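Local coordinates for protein cyclohexadienyl dehydratase (Synthetic construct, PDB 5JOS) that is a reconstructed ancestral cyclohexadienyl dehydratase that probably converts prephenate and arogenate to phenylpyruvate and phenylalanine on a periplasmic solute-binding protein scaffold, at residues A[24-29]-A[79-84]. Residues are numbered along the deposited sequence; the frame is centred on the assembly and turned at random. Where two conformers were deposited one is given.
Sequences TLRVGT and QADKFD
A bend at chi3 (-55°) in the Arg26 side chain folds its guanidinium over the backbone of Phe83, while Asp84, with CG anti to its carbonyl carbon (chi1 -62°), turns its carboxylate back to the backbone N and side chain of Arg26. NH2 of Arg26 lies 2.9 Å from Asp84 OD1 in a nearly straight, charge-assisted hydrogen bond that is part of a salt bridge, in the guanidinium plane but well above that of the carboxylate. The same NH2 reaches Asp81 OD1, also at 2.9 Å and again from above the carboxylate plane, and NH1 donates to Asp81 O at 2.8 Å, giving an end-on, two-nitrogen grip on the backbone O and the carboxylate of Asp81. Asp84 OD2 accepts Arg26 N on its anti side at 2.9 Å and takes a weak, longer bond from NE. Asp84 N returns a bond to Arg26 O (2.7 Å), pairing the two residues through both backbone and side chain. Phe83 CA sits 3.7 Å from the guanidinium plane, beneath its centre, and several bonds limit rotation of the group. Farther along the strand, the Phe83 ring lays one face over Gly28, whose CA lies 3.5 Å from the ring centroid, 15° off the ring normal, in a CH-pi contact. Asp84 also makes salt bridges to Arg22 and Arg15, so three arginines share its charge and probably help keep it ionised. Asp81 is the C-prime residue of the Schellman motif ending helix 74-79, and the contact ties that turn to strand 24-29, central in the parallel sheet between strands 63-68 and 85-86, with Phe83 packed against Val67 and Leu78 and helix 48-60 meeting Leu25 and Val27.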
# COMPACT_ATOMS: atom_id res chain seq x y z
N THR A 24 -22.66 -13.59 -1.45
CA THR A 24 -21.27 -13.68 -1.05
C THR A 24 -20.45 -12.78 -1.96
O THR A 24 -20.75 -12.69 -3.14
CB THR A 24 -20.77 -15.13 -1.17
OG1 THR A 24 -21.52 -15.98 -0.31
CG2 THR A 24 -19.33 -15.24 -0.80
N LEU A 25 -19.43 -12.13 -1.39
CA LEU A 25 -18.39 -11.42 -2.14
C LEU A 25 -17.21 -12.33 -2.20
O LEU A 25 -16.68 -12.70 -1.18
CB LEU A 25 -18.00 -10.14 -1.50
CG LEU A 25 -16.85 -9.39 -2.20
CD1 LEU A 25 -17.26 -8.88 -3.57
CD2 LEU A 25 -16.42 -8.24 -1.33
N ARG A 26 -16.80 -12.70 -3.42
CA ARG A 26 -15.64 -13.51 -3.61
C ARG A 26 -14.42 -12.60 -3.80
O ARG A 26 -14.35 -11.85 -4.75
CB ARG A 26 -15.82 -14.42 -4.82
CG ARG A 26 -17.11 -15.27 -4.77
CD ARG A 26 -17.40 -16.06 -6.08
NE ARG A 26 -17.42 -15.08 -7.17
CZ ARG A 26 -17.05 -15.26 -8.45
NH1 ARG A 26 -16.66 -16.45 -8.95
NH2 ARG A 26 -17.09 -14.22 -9.27
N VAL A 27 -13.49 -12.69 -2.87
CA VAL A 27 -12.31 -11.89 -2.84
C VAL A 27 -11.07 -12.74 -3.11
O VAL A 27 -10.71 -13.64 -2.38
CB VAL A 27 -12.16 -11.26 -1.47
CG1 VAL A 27 -10.87 -10.53 -1.41
CG2 VAL A 27 -13.30 -10.30 -1.18
N GLY A 28 -10.43 -12.48 -4.22
CA GLY A 28 -9.23 -13.14 -4.53
C GLY A 28 -8.07 -12.58 -3.72
O GLY A 28 -7.87 -11.38 -3.64
N THR A 29 -7.27 -13.45 -3.13
CA THR A 29 -6.13 -12.97 -2.33
C THR A 29 -5.03 -14.02 -2.29
O THR A 29 -5.30 -15.25 -2.38
CB THR A 29 -6.65 -12.52 -0.94
OG1 THR A 29 -5.73 -11.58 -0.35
CG2 THR A 29 -6.82 -13.74 -0.04
N GLN A 79 -9.63 -12.90 -14.87
CA GLN A 79 -10.36 -12.88 -16.13
C GLN A 79 -11.35 -14.03 -16.32
O GLN A 79 -12.28 -13.90 -17.12
CB GLN A 79 -9.41 -12.90 -17.29
CG GLN A 79 -8.82 -11.55 -17.54
CD GLN A 79 -7.68 -11.65 -18.51
OE1 GLN A 79 -6.53 -11.74 -18.10
NE2 GLN A 79 -7.99 -11.72 -19.80
N ALA A 80 -11.06 -15.17 -15.69
CA ALA A 80 -11.86 -16.34 -15.72
C ALA A 80 -12.91 -16.32 -14.59
O ALA A 80 -13.54 -17.32 -14.32
CB ALA A 80 -11.00 -17.57 -15.58
N ASP A 81 -13.14 -15.17 -14.00
CA ASP A 81 -14.25 -14.97 -13.07
C ASP A 81 -14.20 -15.96 -11.83
O ASP A 81 -15.25 -16.44 -11.34
CB ASP A 81 -15.58 -15.07 -13.89
CG ASP A 81 -16.78 -14.66 -13.10
OD1 ASP A 81 -16.70 -13.82 -12.16
OD2 ASP A 81 -17.82 -15.25 -13.40
N LYS A 82 -13.00 -16.25 -11.33
CA LYS A 82 -12.78 -17.00 -10.08
C LYS A 82 -13.19 -16.21 -8.85
O LYS A 82 -13.35 -16.77 -7.79
CB LYS A 82 -11.29 -17.36 -9.93
CG LYS A 82 -10.88 -18.75 -10.35
CD LYS A 82 -11.35 -19.00 -11.75
CE LYS A 82 -11.68 -20.48 -11.99
NZ LYS A 82 -10.48 -21.33 -11.87
N PHE A 83 -13.22 -14.89 -8.92
CA PHE A 83 -13.56 -14.06 -7.78
C PHE A 83 -14.00 -12.73 -8.30
O PHE A 83 -13.81 -12.46 -9.47
CB PHE A 83 -12.41 -13.93 -6.77
CG PHE A 83 -11.04 -13.75 -7.41
CD1 PHE A 83 -10.69 -12.55 -7.95
CD2 PHE A 83 -10.16 -14.81 -7.49
CE1 PHE A 83 -9.42 -12.37 -8.52
CE2 PHE A 83 -8.90 -14.65 -8.03
CZ PHE A 83 -8.54 -13.44 -8.56
N ASP A 84 -14.59 -11.89 -7.46
CA ASP A 84 -15.19 -10.64 -7.93
C ASP A 84 -14.21 -9.49 -7.87
O ASP A 84 -14.34 -8.49 -8.57
CB ASP A 84 -16.37 -10.31 -7.02
CG ASP A 84 -17.47 -11.39 -7.06
OD1 ASP A 84 -17.92 -11.68 -8.16
OD2 ASP A 84 -17.79 -12.00 -6.02